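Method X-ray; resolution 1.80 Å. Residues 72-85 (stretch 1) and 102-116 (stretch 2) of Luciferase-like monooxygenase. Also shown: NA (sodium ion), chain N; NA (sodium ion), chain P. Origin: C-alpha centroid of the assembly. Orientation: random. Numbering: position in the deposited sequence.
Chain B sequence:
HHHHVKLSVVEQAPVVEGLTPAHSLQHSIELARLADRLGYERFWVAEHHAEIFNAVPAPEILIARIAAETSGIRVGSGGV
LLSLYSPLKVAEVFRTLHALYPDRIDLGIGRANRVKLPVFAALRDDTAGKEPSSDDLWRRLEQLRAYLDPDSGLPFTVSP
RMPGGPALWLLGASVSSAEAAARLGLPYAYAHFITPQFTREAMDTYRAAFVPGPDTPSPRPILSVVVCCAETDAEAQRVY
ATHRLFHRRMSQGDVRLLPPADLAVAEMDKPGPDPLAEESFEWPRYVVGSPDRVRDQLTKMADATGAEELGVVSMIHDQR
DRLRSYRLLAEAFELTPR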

# COMPACT_ATOMS: atom_id res chain seq x y z
N GLY B 72 3.40 9.87 -16.88
CA GLY B 72 2.72 11.17 -16.97
C GLY B 72 1.34 11.25 -16.31
O GLY B 72 0.98 12.25 -15.73
N ILE B 73 0.58 10.19 -16.43
CA ILE B 73 -0.77 10.12 -15.83
C ILE B 73 -0.67 10.27 -14.33
O ILE B 73 0.23 9.72 -13.69
CB ILE B 73 -1.44 8.81 -16.28
CG1 ILE B 73 -2.97 8.85 -16.09
CG2 ILE B 73 -0.82 7.60 -15.59
CD1 ILE B 73 -3.65 7.75 -16.85
N ARG B 74 -1.62 10.98 -13.73
CA ARG B 74 -1.75 10.99 -12.29
C ARG B 74 -2.35 9.62 -11.86
O ARG B 74 -3.00 8.95 -12.66
CB ARG B 74 -2.65 12.12 -11.84
CG ARG B 74 -2.09 13.52 -12.17
CD ARG B 74 -2.96 14.62 -11.59
NE ARG B 74 -2.95 14.56 -10.14
CZ ARG B 74 -1.95 15.01 -9.36
NH1 ARG B 74 -0.90 15.66 -9.88
NH2 ARG B 74 -2.00 14.82 -8.07
N VAL B 75 -1.99 9.19 -10.66
CA VAL B 75 -2.47 7.89 -10.14
C VAL B 75 -2.95 8.08 -8.76
O VAL B 75 -2.34 8.83 -7.95
CB VAL B 75 -1.35 6.82 -10.16
CG1 VAL B 75 -1.90 5.46 -9.90
CG2 VAL B 75 -0.62 6.82 -11.49
N GLY B 76 -4.08 7.47 -8.42
CA GLY B 76 -4.62 7.64 -7.10
C GLY B 76 -5.81 6.77 -6.78
O GLY B 76 -6.15 5.84 -7.55
N SER B 77 -6.42 7.05 -5.64
CA SER B 77 -7.58 6.35 -5.16
C SER B 77 -8.87 7.00 -5.60
O SER B 77 -8.97 8.24 -5.62
CB SER B 77 -7.55 6.25 -3.67
OG SER B 77 -7.53 7.54 -3.04
N GLY B 78 -9.82 6.17 -6.01
CA GLY B 78 -11.18 6.63 -6.40
C GLY B 78 -12.25 5.64 -5.96
O GLY B 78 -12.88 5.01 -6.81
N GLY B 79 -12.44 5.43 -4.67
CA GLY B 79 -11.81 6.21 -3.60
C GLY B 79 -11.49 5.36 -2.37
O GLY B 79 -12.06 4.27 -2.19
N VAL B 80 -10.62 5.87 -1.51
CA VAL B 80 -10.40 5.26 -0.21
C VAL B 80 -11.62 5.47 0.69
O VAL B 80 -12.13 6.57 0.82
CB VAL B 80 -9.15 5.86 0.46
CG1 VAL B 80 -9.11 5.53 1.95
CG2 VAL B 80 -7.91 5.34 -0.23
N LEU B 81 -12.06 4.40 1.32
CA LEU B 81 -13.24 4.45 2.22
C LEU B 81 -12.84 4.93 3.63
O LEU B 81 -12.59 4.15 4.56
CB LEU B 81 -13.90 3.11 2.24
CG LEU B 81 -14.29 2.58 0.88
CD1 LEU B 81 -14.97 1.22 1.02
CD2 LEU B 81 -15.13 3.53 0.04
N LEU B 82 -12.71 6.24 3.74
CA LEU B 82 -12.06 6.88 4.87
C LEU B 82 -12.77 6.59 6.20
O LEU B 82 -12.13 6.60 7.25
CB LEU B 82 -11.97 8.38 4.64
CG LEU B 82 -11.30 9.21 5.72
CD1 LEU B 82 -9.88 8.77 6.01
CD2 LEU B 82 -11.33 10.69 5.32
N SER B 83 -14.07 6.27 6.14
CA SER B 83 -14.80 5.95 7.36
C SER B 83 -14.28 4.72 8.05
O SER B 83 -14.58 4.50 9.20
CB SER B 83 -16.28 5.74 7.09
OG SER B 83 -16.87 6.93 6.62
N LEU B 84 -13.50 3.91 7.31
CA LEU B 84 -13.00 2.66 7.85
C LEU B 84 -11.65 2.79 8.52
O LEU B 84 -11.19 1.83 9.13
CB LEU B 84 -12.86 1.61 6.72
CG LEU B 84 -14.07 1.27 5.91
CD1 LEU B 84 -13.67 0.28 4.80
CD2 LEU B 84 -15.17 0.69 6.78
N TYR B 85 -10.98 3.93 8.35
CA TYR B 85 -9.59 4.06 8.70
C TYR B 85 -9.31 5.27 9.57
O TYR B 85 -9.99 6.26 9.49
CB TYR B 85 -8.76 4.19 7.42
CG TYR B 85 -9.01 3.06 6.44
CD1 TYR B 85 -8.69 1.75 6.78
CD2 TYR B 85 -9.64 3.29 5.24
CE1 TYR B 85 -8.97 0.71 5.93
CE2 TYR B 85 -9.87 2.26 4.34
CZ TYR B 85 -9.53 0.97 4.70
OH TYR B 85 -9.74 -0.04 3.80
N PRO B 102 6.48 12.09 -6.67
CA PRO B 102 6.21 13.44 -6.30
C PRO B 102 5.20 14.14 -7.21
O PRO B 102 5.35 14.17 -8.41
CB PRO B 102 7.61 14.13 -6.35
CG PRO B 102 8.51 13.16 -7.01
CD PRO B 102 7.92 11.81 -6.74
N ASP B 103 4.20 14.69 -6.56
CA ASP B 103 3.14 15.50 -7.17
C ASP B 103 2.35 14.74 -8.25
O ASP B 103 1.74 15.37 -9.13
CB ASP B 103 3.72 16.82 -7.76
CG ASP B 103 2.66 17.91 -7.88
OD1 ASP B 103 1.76 18.00 -7.01
OD2 ASP B 103 2.68 18.63 -8.89
N ARG B 104 2.32 13.41 -8.17
CA ARG B 104 1.52 12.61 -9.10
C ARG B 104 0.29 11.94 -8.47
O ARG B 104 -0.49 11.27 -9.20
CB ARG B 104 2.37 11.55 -9.75
CG ARG B 104 3.44 12.11 -10.69
CD ARG B 104 4.19 10.98 -11.35
NE ARG B 104 3.33 10.19 -12.19
CZ ARG B 104 3.46 8.89 -12.40
NH1 ARG B 104 4.43 8.18 -11.81
NH2 ARG B 104 2.60 8.26 -13.18
N ILE B 105 0.11 12.06 -7.17
CA ILE B 105 -0.82 11.18 -6.43
C ILE B 105 -2.11 11.92 -6.08
O ILE B 105 -2.09 13.03 -5.52
CB ILE B 105 -0.17 10.60 -5.15
CG1 ILE B 105 1.07 9.79 -5.48
CG2 ILE B 105 -1.17 9.77 -4.36
CD1 ILE B 105 0.90 8.62 -6.44
N ASP B 106 -3.23 11.28 -6.40
CA ASP B 106 -4.55 11.73 -5.98
C ASP B 106 -5.02 10.87 -4.80
O ASP B 106 -4.99 9.65 -4.85
CB ASP B 106 -5.57 11.55 -7.12
CG ASP B 106 -5.33 12.47 -8.26
OD1 ASP B 106 -4.64 13.52 -8.09
OD2 ASP B 106 -5.87 12.18 -9.37
N LEU B 107 -5.53 11.52 -3.76
CA LEU B 107 -6.21 10.87 -2.70
C LEU B 107 -7.71 11.15 -2.81
O LEU B 107 -8.23 12.10 -2.18
CB LEU B 107 -5.65 11.34 -1.36
CG LEU B 107 -6.26 10.81 -0.07
CD1 LEU B 107 -6.56 9.32 -0.11
CD2 LEU B 107 -5.33 11.11 1.10
N GLY B 108 -8.39 10.36 -3.62
CA GLY B 108 -9.84 10.39 -3.69
C GLY B 108 -10.44 9.62 -2.53
O GLY B 108 -9.97 8.53 -2.20
N ILE B 109 -11.46 10.21 -1.92
CA ILE B 109 -12.12 9.68 -0.72
C ILE B 109 -13.56 9.40 -1.08
O ILE B 109 -14.20 10.25 -1.69
CB ILE B 109 -12.10 10.73 0.40
CG1 ILE B 109 -10.68 11.05 0.82
CG2 ILE B 109 -12.94 10.28 1.59
CD1 ILE B 109 -9.88 9.87 1.28
N GLY B 110 -14.03 8.22 -0.75
CA GLY B 110 -15.40 7.82 -1.04
C GLY B 110 -16.15 7.31 0.18
O GLY B 110 -15.54 7.01 1.21
N ARG B 111 -17.47 7.22 0.05
CA ARG B 111 -18.35 6.76 1.14
C ARG B 111 -18.35 5.26 1.31
O ARG B 111 -18.38 4.52 0.34
CB ARG B 111 -19.81 7.18 0.92
CG ARG B 111 -20.18 8.58 1.31
CD ARG B 111 -21.57 8.65 1.87
NE ARG B 111 -21.64 9.75 2.82
CZ ARG B 111 -21.31 9.67 4.11
NH1 ARG B 111 -20.94 8.52 4.68
NH2 ARG B 111 -21.37 10.77 4.85
N ALA B 112 -18.48 4.82 2.58
CA ALA B 112 -18.53 3.41 2.93
C ALA B 112 -19.98 2.91 3.14
O ALA B 112 -20.19 1.81 3.70
CB ALA B 112 -17.72 3.16 4.17
N ASN B 113 -20.96 3.68 2.65
CA ASN B 113 -22.38 3.35 2.82
C ASN B 113 -22.84 2.09 2.07
O ASN B 113 -23.92 1.58 2.35
CB ASN B 113 -23.27 4.55 2.43
CG ASN B 113 -23.17 4.94 0.95
OD1 ASN B 113 -22.09 4.91 0.36
ND2 ASN B 113 -24.29 5.33 0.37
N ARG B 114 -22.05 1.61 1.11
CA ARG B 114 -22.40 0.39 0.37
C ARG B 114 -21.57 -0.83 0.79
O ARG B 114 -21.75 -1.91 0.26
CB ARG B 114 -22.32 0.64 -1.14
CG ARG B 114 -23.42 1.57 -1.64
CD ARG B 114 -23.43 1.79 -3.13
NE ARG B 114 -22.13 2.26 -3.60
CZ ARG B 114 -21.72 3.54 -3.59
NH1 ARG B 114 -22.53 4.51 -3.17
NH2 ARG B 114 -20.51 3.86 -4.02
N VAL B 115 -20.70 -0.65 1.80
CA VAL B 115 -19.98 -1.79 2.41
C VAL B 115 -20.99 -2.64 3.20
O VAL B 115 -21.80 -2.08 3.94
CB VAL B 115 -18.85 -1.32 3.36
CG1 VAL B 115 -18.14 -2.50 4.01
CG2 VAL B 115 -17.83 -0.45 2.62
N LYS B 116 -20.97 -3.97 3.04
CA LYS B 116 -21.88 -4.86 3.80
C LYS B 116 -21.58 -4.76 5.30
O LYS B 116 -20.42 -4.62 5.70
CB LYS B 116 -21.75 -6.30 3.32
CG LYS B 116 -22.00 -6.53 1.82
CD LYS B 116 -22.01 -8.03 1.48
CE LYS B 116 -20.61 -8.57 1.15
NZ LYS B 116 -20.28 -8.66 -0.31
NA NA N . -15.90 6.14 3.73
NA NA P . 1.27 13.76 -5.02
O HOH W 1 1.79 12.67 -13.30
O HOH W 2 -0.15 16.04 -6.10
O HOH W 3 -18.78 6.90 4.88

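The two stretches pair as neighboring parallel β-strands whose register is broken by a bulge, with an arginine-rich polar cluster at one end and a small apolar cluster at the other; together they bury 986 Å² of surface. In the first half the ladder is regular: Val75 N donates to Arg104 O (3.0 Å), Asp106 N to Val75 O (3.0 Å) and Ser77 N to Asp106 O (3.1 Å). The register then shifts by one residue between Ser77 and Val80, where the chain turns a corner at Gly78 and the peptide bond before Gly79 is cis. Across this bulge Gly108 O accepts from both Val80 N and Ser77 OG, each at 2.8 Å, so the p rotamer of Ser77 lets its hydroxyl supplement the backbone where the ladder is irregular. The bond from Gly108 N to Ser77 O (3.0 Å) is weak. Pairing resumes with Gly110 N donating to Val80 O (3.0 Å).

Glycines suit the close approach of the chains. Opposite Asp106, Gly76 CA lies 3.0 Å from Asp106 O, and a β-carbon on Gly76 would clash with that oxygen; one on Gly108 would run into Ser77 O, and one on Gly79 into Gly110 N. Gly110, by contrast, has room for one.

At the start of the strands, two arginines reach across in opposite directions. Arg74 leaves its backbone sideways, but its end bends back toward stretch 2, where NE and NH2 each donate to Asp106 OD1 at 2.9 Å in a salt bridge that neutralizes a buried carboxylate. Its NH1 makes a weak bond to Asp103 O (2.8 Å), and water 2 links Arg74 NH2 (3.0 Å) to Asp103 OD1 (2.9 Å). The carbonyl carbon of Arg104 lies over one face of the Arg74 guanidinium. Arg104 in turn donates from NH2 to Ile73 O (2.8 Å), near the plane of its own guanidinium, while water 1 joins Arg104 NE (3.1 Å) to Gly72 O (2.6 Å).

Beyond the bulge, aliphatic side chains take over. Val80 and Ile109 lie on the same face of the sheet, with Val80 CB 4.2 Å from Ile109 CD1, and Leu82 CB packs against Ile109 CG2 at 3.7 Å. Leu81 CD1 meets Val115 CG2 at 3.7 Å, beside the type I turn from Ala112 to Val115. The small Ala112 points toward stretch 1, its CB 4.3 Å from Leu81 CB and 4.4 Å from Leu84 CD2. Nearby, water 3 connects Ser83 OG (2.6 Å) with Ala112 N (3.1 Å).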